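Local coordinates for protein Ufm1-specific protease (Caenorhabditis elegans, PDB 5EJJ) that hydrolyses the peptide bond at the C-terminal glycine of the ubiquitin-like modifier Ufm1 as a thiol protease, and is required to localise certain odorant receptors to cilia, at residues Ala397-Ser400 with Phe401-Ile404; Trp405-Phe408 with Ile409-Tyr413. All coordinates share one frame; numbering follows the deposited sequence.

Interaction 1 (Ala397-Ser400 with Phe401-Ile404)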
ATOM      1  N   ALA A 397       2.070  19.720  20.377  1.00 59.19           N
ATOM      2  CA  ALA A 397       1.783  18.350  20.756  1.00 54.58           C
ATOM      3  C   ALA A 397       0.492  17.857  20.131  1.00 52.63           C
ATOM      4  O   ALA A 397       0.319  16.661  19.942  1.00 55.61           O
ATOM      5  CB  ALA A 397       1.726  18.216  22.265  1.00 57.13           C
ATOM      6  N   TYR A 398      -0.419  18.772  19.825  1.00 56.38           N
ATOM      7  CA  TYR A 398      -1.659  18.402  19.146  1.00 58.19           C
ATOM      8  C   TYR A 398      -1.326  17.792  17.792  1.00 53.56           C
ATOM      9  O   TYR A 398      -1.871  16.763  17.391  1.00 47.38           O
ATOM     10  CB  TYR A 398      -2.528  19.634  18.904  1.00 61.41           C
ATOM     11  CG  TYR A 398      -3.274  20.142  20.103  1.00 61.57           C
ATOM     12  CD1 TYR A 398      -2.866  21.292  20.755  1.00 64.67           C
ATOM     13  CD2 TYR A 398      -4.407  19.484  20.569  1.00 60.07           C
ATOM     14  CE1 TYR A 398      -3.554  21.767  21.846  1.00 69.37           C
ATOM     15  CE2 TYR A 398      -5.105  19.946  21.654  1.00 60.76           C
ATOM     16  CZ  TYR A 398      -4.671  21.091  22.292  1.00 69.53           C
ATOM     17  OH  TYR A 398      -5.353  21.572  23.382  1.00 72.48           O
ATOM     18  N   ARG A 399      -0.423  18.466  17.094  1.00 54.02           N
ATOM     19  CA  ARG A 399       0.011  18.055  15.777  1.00 55.36           C
ATOM     20  C   ARG A 399       0.616  16.655  15.809  1.00 55.67           C
ATOM     21  O   ARG A 399       0.292  15.820  14.958  1.00 55.06           O
ATOM     22  CB  ARG A 399       1.000  19.082  15.211  1.00 59.65           C
ATOM     23  CG  ARG A 399       0.402  20.479  15.089  1.00 60.33           C
ATOM     24  CD  ARG A 399      -1.047  20.379  14.632  1.00 65.26           C
ATOM     25  NE  ARG A 399      -1.569  21.621  14.070  1.00 71.36           N
ATOM     26  CZ  ARG A 399      -2.626  21.679  13.263  1.00 73.80           C
ATOM     27  NH1 ARG A 399      -3.257  20.565  12.909  1.00 71.62           N
ATOM     28  NH2 ARG A 399      -3.038  22.848  12.790  1.00 81.20           N
ATOM     29  N   SER A 400       1.480  16.394  16.792  1.00 52.12           N
ATOM     30  CA  SER A 400       2.071  15.067  16.942  1.00 48.40           C
ATOM     31  C   SER A 400       1.003  14.049  17.255  1.00 45.54           C
ATOM     32  O   SER A 400       1.109  12.883  16.874  1.00 45.79           O
ATOM     33  CB  SER A 400       3.120  15.044  18.044  1.00 47.17           C
ATOM     34  OG  SER A 400       4.328  15.572  17.553  1.00 55.40           O
ATOM     35  N   PHE A 401      -0.024  14.492  17.963  1.00 45.50           N
ATOM     36  CA  PHE A 401      -1.143  13.624  18.264  1.00 46.10           C
ATOM     37  C   PHE A 401      -1.838  13.268  16.963  1.00 43.16           C
ATOM     38  O   PHE A 401      -2.217  12.118  16.739  1.00 39.86           O
ATOM     39  CB  PHE A 401      -2.126  14.320  19.193  1.00 45.21           C
ATOM     40  CG  PHE A 401      -3.400  13.586  19.352  1.00 37.70           C
ATOM     41  CD1 PHE A 401      -3.487  12.511  20.225  1.00 39.81           C
ATOM     42  CD2 PHE A 401      -4.506  13.948  18.621  1.00 37.08           C
ATOM     43  CE1 PHE A 401      -4.663  11.815  20.385  1.00 43.39           C
ATOM     44  CE2 PHE A 401      -5.689  13.253  18.766  1.00 47.99           C
ATOM     45  CZ  PHE A 401      -5.767  12.177  19.654  1.00 48.80           C
ATOM     46  N   GLN A 402      -1.996  14.276  16.114  1.00 44.39           N
ATOM     47  CA  GLN A 402      -2.643  14.111  14.821  1.00 46.24           C
ATOM     48  C   GLN A 402      -1.856  13.169  13.901  1.00 44.35           C
ATOM     49  O   GLN A 402      -2.430  12.263  13.273  1.00 39.74           O
ATOM     50  CB  GLN A 402      -2.884  15.479  14.171  1.00 46.81           C
ATOM     51  CG  GLN A 402      -4.053  16.244  14.791  1.00 42.65           C
ATOM     52  CD  GLN A 402      -4.294  17.575  14.114  1.00 51.00           C
ATOM     53  OE1 GLN A 402      -3.365  18.181  13.581  1.00 52.44           O
ATOM     54  NE2 GLN A 402      -5.550  18.037  14.121  1.00 54.06           N
ATOM     55  N   THR A 403      -0.545  13.375  13.832  1.00 41.69           N
ATOM     56  CA  THR A 403       0.315  12.434  13.140  1.00 36.28           C
ATOM     57  C   THR A 403       0.085  11.016  13.660  1.00 32.61           C
ATOM     58  O   THR A 403      -0.267  10.136  12.899  1.00 36.49           O
ATOM     59  CB  THR A 403       1.787  12.807  13.262  1.00 38.60           C
ATOM     60  OG1 THR A 403       2.027  14.039  12.569  1.00 44.30           O
ATOM     61  CG2 THR A 403       2.651  11.710  12.663  1.00 35.84           C
ATOM     62  N   ILE A 404       0.231  10.792  14.955  1.00 32.03           N
ATOM     63  CA  ILE A 404      -0.026   9.460  15.495  1.00 31.57           C
ATOM     64  C   ILE A 404      -1.405   8.957  15.087  1.00 32.02           C
ATOM     65  O   ILE A 404      -1.606   7.762  14.873  1.00 30.65           O
ATOM     66  CB  ILE A 404       0.119   9.429  17.036  1.00 32.97           C
ATOM     67  CG1 ILE A 404       1.550   9.778  17.432  1.00 30.62           C
ATOM     68  CG2 ILE A 404      -0.231   8.061  17.615  1.00 25.92           C
ATOM     69  CD1 ILE A 404       1.729   9.894  18.899  1.00 31.06           C
TER
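Arg399 and Gln402, one helical turn apart, lie side by side and point the same way, and their polar ends meet in a hydrogen bond from Arg399 NH1 to Gln402 OE1. Its modelled 2.5 Å is unusually short and doubtful at this resolution; the better evidence is that the acceptor sits at the guanidinium edge, near its plane, while the amide is turned 52° from that plane. Torsions explain the meeting: the arginine chain bends at chi2 (-39°), whereas the glutamine runs extended past CG (chi2 -179°).

The tight part of the contact is the backbone of helix 396-409. Successive i to i+4 bonds join Phe401 N to Ala397 O (3.0 Å), Gln402 N to Tyr398 O (2.8 Å), Thr403 N to Arg399 O (2.8 Å) and Ile404 N to Ser400 O (3.0 Å). Looser within these eight residues are the outward-reaching groups: the Phe401 ring leads away to Val453 and Leu454 of helix 447-457, and Tyr398 OH bonds to Gln443 O. Neither side faces solvent, since every residue here is buried.

Gln402 bridges two elements, for its NE2 donates to Pro419 O while OE1 receives Arg399; a leucine in its place would probably leave Arg399 NH1 without this acceptor and the Pro419 carbonyl without this donor. Arg399 NE in turn forms a salt bridge with Asp391. The helix begins at Cys396, inferred to be the active-site nucleophile, as in other papain-like proteases. The neutral amide of Gln402 and the carboxylate of Asp391 thus together hold a buried guanidinium, probably fixed in rotation just behind the catalytic end of the helix.

Interaction 2 (Trp405-Phe408 with Ile409-Tyr413)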
ATOM      1  N   TRP A 405      -2.358   9.869  14.950  1.00 36.67           N
ATOM      2  CA  TRP A 405      -3.713   9.450  14.614  1.00 37.50           C
ATOM      3  C   TRP A 405      -3.738   8.982  13.178  1.00 35.54           C
ATOM      4  O   TRP A 405      -4.216   7.883  12.881  1.00 33.79           O
ATOM      5  CB  TRP A 405      -4.732  10.574  14.817  1.00 43.20           C
ATOM      6  CG  TRP A 405      -6.162  10.102  14.698  1.00 45.42           C
ATOM      7  CD1 TRP A 405      -6.817   9.779  13.552  1.00 45.18           C
ATOM      8  CD2 TRP A 405      -7.100   9.900  15.765  1.00 46.65           C
ATOM      9  NE1 TRP A 405      -8.102   9.388  13.833  1.00 48.50           N
ATOM     10  CE2 TRP A 405      -8.301   9.452  15.186  1.00 47.00           C
ATOM     11  CE3 TRP A 405      -7.044  10.063  17.151  1.00 51.61           C
ATOM     12  CZ2 TRP A 405      -9.436   9.162  15.939  1.00 48.48           C
ATOM     13  CZ3 TRP A 405      -8.178   9.778  17.900  1.00 53.58           C
ATOM     14  CH2 TRP A 405      -9.357   9.337  17.290  1.00 49.20           C
ATOM     15  N   SER A 406      -3.207   9.818  12.294  1.00 33.90           N
ATOM     16  CA  SER A 406      -3.209   9.515  10.875  1.00 31.23           C
ATOM     17  C   SER A 406      -2.583   8.146  10.612  1.00 29.74           C
ATOM     18  O   SER A 406      -3.030   7.411   9.728  1.00 30.47           O
ATOM     19  CB  SER A 406      -2.490  10.606  10.093  1.00 33.05           C
ATOM     20  OG  SER A 406      -1.088  10.425  10.135  1.00 35.16           O
ATOM     21  N   TRP A 407      -1.571   7.786  11.391  1.00 26.51           N
ATOM     22  CA  TRP A 407      -0.962   6.473  11.223  1.00 25.88           C
ATOM     23  C   TRP A 407      -1.991   5.388  11.472  1.00 24.95           C
ATOM     24  O   TRP A 407      -1.978   4.366  10.804  1.00 26.38           O
ATOM     25  CB  TRP A 407       0.240   6.283  12.141  1.00 23.64           C
ATOM     26  CG  TRP A 407       0.947   4.972  12.009  1.00 19.25           C
ATOM     27  CD1 TRP A 407       2.135   4.756  11.397  1.00 21.74           C
ATOM     28  CD2 TRP A 407       0.530   3.699  12.532  1.00 19.06           C
ATOM     29  NE1 TRP A 407       2.486   3.428  11.488  1.00 19.57           N
ATOM     30  CE2 TRP A 407       1.512   2.760  12.179  1.00 17.07           C
ATOM     31  CE3 TRP A 407      -0.580   3.260  13.256  1.00 21.07           C
ATOM     32  CZ2 TRP A 407       1.420   1.418  12.526  1.00 18.20           C
ATOM     33  CZ3 TRP A 407      -0.667   1.910  13.594  1.00 20.60           C
ATOM     34  CH2 TRP A 407       0.326   1.015  13.234  1.00 16.25           C
ATOM     35  N   PHE A 408      -2.892   5.607  12.422  1.00 27.42           N
ATOM     36  CA  PHE A 408      -3.896   4.587  12.730  1.00 29.13           C
ATOM     37  C   PHE A 408      -4.998   4.407  11.658  1.00 28.85           C
ATOM     38  O   PHE A 408      -5.578   3.314  11.534  1.00 27.08           O
ATOM     39  CB  PHE A 408      -4.473   4.776  14.144  1.00 28.48           C
ATOM     40  CG  PHE A 408      -3.611   4.180  15.228  1.00 29.41           C
ATOM     41  CD1 PHE A 408      -2.662   4.954  15.884  1.00 27.66           C
ATOM     42  CD2 PHE A 408      -3.737   2.835  15.574  1.00 26.74           C
ATOM     43  CE1 PHE A 408      -1.859   4.398  16.868  1.00 28.56           C
ATOM     44  CE2 PHE A 408      -2.933   2.266  16.559  1.00 27.67           C
ATOM     45  CZ  PHE A 408      -1.991   3.046  17.202  1.00 31.67           C
ATOM     46  N   ILE A 409      -5.287   5.445  10.877  1.00 23.55           N
ATOM     47  CA  ILE A 409      -6.201   5.216   9.772  1.00 27.63           C
ATOM     48  C   ILE A 409      -5.455   4.630   8.578  1.00 32.74           C
ATOM     49  O   ILE A 409      -5.821   3.561   8.068  1.00 32.04           O
ATOM     50  CB  ILE A 409      -7.083   6.433   9.414  1.00 33.72           C
ATOM     51  CG1 ILE A 409      -6.263   7.700   9.247  1.00 33.68           C
ATOM     52  CG2 ILE A 409      -8.109   6.687  10.522  1.00 41.06           C
ATOM     53  CD1 ILE A 409      -7.068   8.963   9.631  1.00 36.67           C
ATOM     54  N   LEU A 410      -4.355   5.267   8.188  1.00 31.45           N
ATOM     55  CA  LEU A 410      -3.557   4.786   7.058  1.00 23.97           C
ATOM     56  C   LEU A 410      -3.043   3.353   7.224  1.00 26.92           C
ATOM     57  O   LEU A 410      -2.410   2.813   6.312  1.00 28.64           O
ATOM     58  CB  LEU A 410      -2.394   5.732   6.776  1.00 26.00           C
ATOM     59  CG  LEU A 410      -2.745   6.816   5.757  1.00 28.53           C
ATOM     60  CD1 LEU A 410      -4.097   7.402   6.059  1.00 30.50           C
ATOM     61  CD2 LEU A 410      -1.713   7.921   5.708  1.00 33.23           C
ATOM     62  N   ASN A 411      -3.316   2.738   8.375  1.00 25.28           N
ATOM     63  CA  ASN A 411      -2.842   1.388   8.653  1.00 20.74           C
ATOM     64  C   ASN A 411      -3.960   0.412   8.954  1.00 22.37           C
ATOM     65  O   ASN A 411      -3.706  -0.765   9.247  1.00 20.29           O
ATOM     66  CB  ASN A 411      -1.785   1.397   9.743  1.00 18.27           C
ATOM     67  CG  ASN A 411      -0.423   1.837   9.213  1.00 21.89           C
ATOM     68  OD1 ASN A 411       0.456   1.007   8.951  1.00 22.25           O
ATOM     69  ND2 ASN A 411      -0.257   3.147   9.015  1.00 20.35           N
ATOM     70  N   GLY A 412      -5.195   0.915   8.847  1.00 24.71           N
ATOM     71  CA  GLY A 412      -6.397   0.090   8.861  1.00 27.68           C
ATOM     72  C   GLY A 412      -6.947  -0.219  10.236  1.00 33.89           C
ATOM     73  O   GLY A 412      -7.584  -1.259  10.453  1.00 34.28           O
ATOM     74  N   TYR A 413      -6.713   0.696  11.176  1.00 35.92           N
ATOM     75  CA  TYR A 413      -7.050   0.437  12.570  1.00 31.30           C
ATOM     76  C   TYR A 413      -8.302   1.199  12.995  1.00 32.47           C
ATOM     77  O   TYR A 413      -9.041   0.739  13.868  1.00 28.20           O
ATOM     78  CB  TYR A 413      -5.848   0.704  13.472  1.00 20.90           C
ATOM     79  CG  TYR A 413      -4.809  -0.403  13.421  1.00 21.78           C
ATOM     80  CD1 TYR A 413      -3.526  -0.167  12.926  1.00 22.54           C
ATOM     81  CD2 TYR A 413      -5.108  -1.689  13.861  1.00 22.02           C
ATOM     82  CE1 TYR A 413      -2.564  -1.175  12.891  1.00 19.51           C
ATOM     83  CE2 TYR A 413      -4.161  -2.702  13.827  1.00 22.27           C
ATOM     84  CZ  TYR A 413      -2.888  -2.441  13.338  1.00 22.72           C
ATOM     85  OH  TYR A 413      -1.930  -3.443  13.294  1.00 22.57           O
TER
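Phe408 O accepts Tyr413 N at 2.9 Å and Gly412 has positive phi, a geometry that fits a Schellman motif ending helix 396-409 through a type I turn from Ile409 to Gly412; the companion bond from Gly412 N to Ile409 O is less certain. Just before it, Leu410 N reaches Ser406 O at 3.0 Å.

Asn411 carries the side-chain contact. Its CG stands anti to its own carbonyl carbon (chi1 -78°), laying the amide over one face of the Trp407 indole with the two planes 11° apart. ND2 donates to a lone pair of Trp407 O at 2.8 Å, and CB lies 4.0 Å from the centroid of the Trp407 six-membered ring, a CH-pi contact. The same tryptophan meets Tyr413 rim to rim, with CZ3 of Trp407 3.6 Å from CD1 of Tyr413. Phe408 joins the cluster with its ring oblique to that of Tyr413 (60°); separately, Phe408 CD2 makes an apolar edge contact with Tyr413 CB at 3.7 Å.

On another side of the helix, Trp405 CD1 touches Ile409 CD1 at 4.0 Å. There the indole packs on Pro419, before helix 421-425, and on Leu458, just after helix 447-457, while Ser406 OG bonds to Asn380 N in the loop following strand 371-374.

Overall arrangement
Entering helix 396-409 from the N-terminal side, the chain passes through interaction 1 first, immediately after Cys396, and then interaction 2, which carries it out of the helix after Ile409, through the Schellman turn that includes Gly412. The two are consecutive: Ile404 adjoins Trp405, the centres lie 13 Å apart, and neither nests in nor crosses the other. Both are local, so no long loop is closed; the type I turn at 409-412 redirects the chain into the loop that leads to helix 421-425. Along its length the helix is tied to helix 447-457 and to Met492 of strand 491-494 at interaction 1, and to the loops around Asn380 and Lys416 at interaction 2, all within the peptidase C78 range.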